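Local coordinates for 2-keto-3-deoxygluconate kinase (Thermotoga maritima, PDB 2AFB), which probably phosphorylates 2-keto-3-deoxygluconate with ATP, as a sugar kinase of the pfkB (ribokinase) family, at residues His30-Gln35 against Phe101-Ala106. Numbering follows the deposited sequence.
Sequences HKRIFQ and FLEIGA
The imidazole of His30 carries the methyl of Ala106 over one face, with CB 4.2 Å from the ring centroid in a CH-pi contact, and meets the carbonyl of Ile104 at its edge. There His30 ND1 donates a nearly straight hydrogen bond (3.0 Å, 171°) to Ile104 O, which lies almost in the ring plane, although the donor itself stands well above the plane of that carbonyl. The guanidinium of Arg32 receives the carboxylate of Glu103 at its edge, the two planes turned 65° apart. NH2 of Arg32 reaches the syn lone pair of Glu103 OE1 at 3.1 Å to make the salt bridge, and NE adds weak bonds to both carboxylate oxygens. With CG anti to its carbonyl carbon (chi1 -70°) and the chain extended beyond, Glu103 reaches across to the turn at 33-35, where its OE2 accepts a hydrogen bond from Ile33 N at 2.9 Å on its anti lone pair. Water 3 donates to that same OE2 and accepts from Phe34 N, so the carboxylate holds two successive amides of the 3-10 turn, one directly and one through water. A glutamine in place of Glu103 would probably leave Arg32 without its charged mate within this contact and, with one oxygen gone, weaken either the guanidinium contact or the hold on Ile33 N. The aliphatic stem of Glu103 meets Ile33 CD1 through CG, and Ile33 CD1 also packs on Phe101 CB at 3.8 Å. Water 2 links Lys31 O to Ile104 N. On a second subunit, Glu336 forms a further salt bridge with Arg32 NH2, and Val331 O takes a hydrogen bond from Arg32 NH1. Within the chain, the loop joining strands 22-26 and 38-44 lies against the end of strand 99-103, which runs between 22-26 and 112-116 in the small sheet, probably the lid of ribokinase-like sugar kinases.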
loop_
_atom_site.group_PDB
_atom_site.type_symbol
_atom_site.label_atom_id
_atom_site.label_comp_id
_atom_site.label_asym_id
_atom_site.label_seq_id
_atom_site.Cartn_x
_atom_site.Cartn_y
_atom_site.Cartn_z
ATOM N N HIS A 30 9.985 -8.167 -3.625
ATOM C CA HIS A 30 10.569 -9.328 -4.261
ATOM C C HIS A 30 9.542 -10.212 -4.984
ATOM O O HIS A 30 9.857 -11.302 -5.362
ATOM C CB HIS A 30 11.362 -10.164 -3.262
ATOM C CG HIS A 30 12.594 -9.496 -2.754
ATOM N ND1 HIS A 30 13.577 -9.021 -3.600
ATOM C CD2 HIS A 30 13.024 -9.253 -1.491
ATOM C CE1 HIS A 30 14.552 -8.493 -2.879
ATOM N NE2 HIS A 30 14.248 -8.624 -1.600
ATOM N N LYS A 31 8.351 -9.682 -5.232
ATOM C CA LYS A 31 7.386 -10.274 -6.126
ATOM C C LYS A 31 7.883 -10.320 -7.554
ATOM O O LYS A 31 8.674 -9.492 -8.012
ATOM C CB LYS A 31 6.018 -9.579 -6.036
ATOM C CG LYS A 31 5.216 -9.832 -4.708
ATOM C CD LYS A 31 3.872 -8.919 -4.612
ATOM C CE LYS A 31 2.489 -9.710 -4.517
ATOM N NZ LYS A 31 1.137 -8.958 -4.996
ATOM N N ARG A 32 7.470 -11.390 -8.237
ATOM C CA ARG A 32 7.693 -11.535 -9.646
ATOM C C ARG A 32 6.551 -10.863 -10.421
ATOM O O ARG A 32 5.489 -10.620 -9.914
ATOM C CB ARG A 32 7.836 -13.024 -10.024
ATOM C CG ARG A 32 8.936 -13.702 -9.271
ATOM C CD ARG A 32 9.510 -14.943 -9.940
ATOM N NE ARG A 32 10.192 -14.576 -11.151
ATOM C CZ ARG A 32 10.784 -15.445 -11.976
ATOM N NH1 ARG A 32 10.763 -16.754 -11.753
ATOM N NH2 ARG A 32 11.354 -14.984 -13.068
ATOM N N ILE A 33 6.832 -10.527 -11.654
ATOM C CA ILE A 33 5.864 -9.864 -12.508
ATOM C C ILE A 33 4.554 -10.618 -12.556
ATOM O O ILE A 33 3.487 -10.025 -12.428
ATOM C CB ILE A 33 6.445 -9.631 -13.932
ATOM C CG1 ILE A 33 7.581 -8.596 -13.836
ATOM C CG2 ILE A 33 5.332 -9.184 -14.894
ATOM C CD1 ILE A 33 8.729 -8.615 -14.986
ATOM N N PHE A 34 4.646 -11.929 -12.688
ATOM C CA PHE A 34 3.487 -12.795 -12.853
ATOM C C PHE A 34 2.485 -12.675 -11.724
ATOM O O PHE A 34 1.261 -12.909 -11.891
ATOM C CB PHE A 34 3.963 -14.261 -12.896
ATOM C CG PHE A 34 2.873 -15.254 -13.159
ATOM C CD1 PHE A 34 2.231 -15.296 -14.383
ATOM C CD2 PHE A 34 2.496 -16.164 -12.184
ATOM C CE1 PHE A 34 1.226 -16.249 -14.619
ATOM C CE2 PHE A 34 1.494 -17.101 -12.414
ATOM C CZ PHE A 34 0.853 -17.129 -13.621
ATOM N N GLN A 35 3.015 -12.411 -10.553
ATOM C CA GLN A 35 2.203 -12.459 -9.361
ATOM C C GLN A 35 1.680 -11.095 -8.862
ATOM O O GLN A 35 0.890 -11.042 -7.961
ATOM C CB GLN A 35 2.923 -13.269 -8.270
ATOM C CG GLN A 35 4.052 -12.680 -7.570
ATOM C CD GLN A 35 4.927 -13.737 -6.824
ATOM O OE1 GLN A 35 6.116 -13.605 -6.829
ATOM N NE2 GLN A 35 4.319 -14.695 -6.118
ATOM N N PHE A 101 10.831 -3.367 -17.162
ATOM C CA PHE A 101 10.256 -4.026 -15.996
ATOM C C PHE A 101 11.401 -4.693 -15.281
ATOM O O PHE A 101 12.202 -5.369 -15.888
ATOM C CB PHE A 101 9.249 -5.076 -16.392
ATOM C CG PHE A 101 8.092 -4.543 -17.182
ATOM C CD1 PHE A 101 8.234 -4.260 -18.502
ATOM C CD2 PHE A 101 6.852 -4.298 -16.586
ATOM C CE1 PHE A 101 7.174 -3.754 -19.251
ATOM C CE2 PHE A 101 5.789 -3.798 -17.340
ATOM C CZ PHE A 101 5.974 -3.505 -18.672
ATOM N N LEU A 102 11.465 -4.518 -13.989
ATOM C CA LEU A 102 12.529 -5.086 -13.199
ATOM C C LEU A 102 11.987 -5.901 -12.041
ATOM O O LEU A 102 11.193 -5.390 -11.223
ATOM C CB LEU A 102 13.407 -3.959 -12.659
ATOM C CG LEU A 102 14.404 -4.421 -11.584
ATOM C CD1 LEU A 102 15.535 -5.132 -12.284
ATOM C CD2 LEU A 102 14.941 -3.173 -10.797
ATOM N N GLU A 103 12.415 -7.168 -11.969
ATOM C CA GLU A 103 12.166 -8.035 -10.833
ATOM C C GLU A 103 13.412 -7.999 -10.037
ATOM O O GLU A 103 14.472 -8.407 -10.512
ATOM C CB GLU A 103 11.930 -9.470 -11.222
ATOM C CG GLU A 103 10.629 -9.754 -11.930
ATOM C CD GLU A 103 10.467 -11.243 -12.316
ATOM O OE1 GLU A 103 11.505 -11.964 -12.463
ATOM O OE2 GLU A 103 9.303 -11.673 -12.504
ATOM N N ILE A 104 13.299 -7.531 -8.807
ATOM C CA ILE A 104 14.453 -7.474 -7.924
ATOM C C ILE A 104 14.644 -8.848 -7.251
ATOM O O ILE A 104 13.738 -9.364 -6.534
ATOM C CB ILE A 104 14.298 -6.369 -6.873
ATOM C CG1 ILE A 104 14.166 -5.027 -7.600
ATOM C CG2 ILE A 104 15.476 -6.376 -5.910
ATOM C CD1 ILE A 104 13.799 -3.902 -6.693
ATOM N N GLY A 105 15.815 -9.427 -7.494
ATOM C CA GLY A 105 16.053 -10.801 -7.074
ATOM C C GLY A 105 16.460 -10.905 -5.587
ATOM O O GLY A 105 16.576 -9.926 -4.862
ATOM N N ALA A 106 16.721 -12.115 -5.175
ATOM C CA ALA A 106 17.109 -12.379 -3.836
ATOM C C ALA A 106 17.831 -13.674 -3.850
ATOM O O ALA A 106 17.411 -14.644 -4.524
ATOM C CB ALA A 106 15.869 -12.452 -2.926
HETATM O O HOH W 1 11.522 -10.267 -7.896
HETATM O O HOH W 2 10.576 -7.367 -7.573
HETATM O O HOH W 3 7.390 -13.232 -13.547
#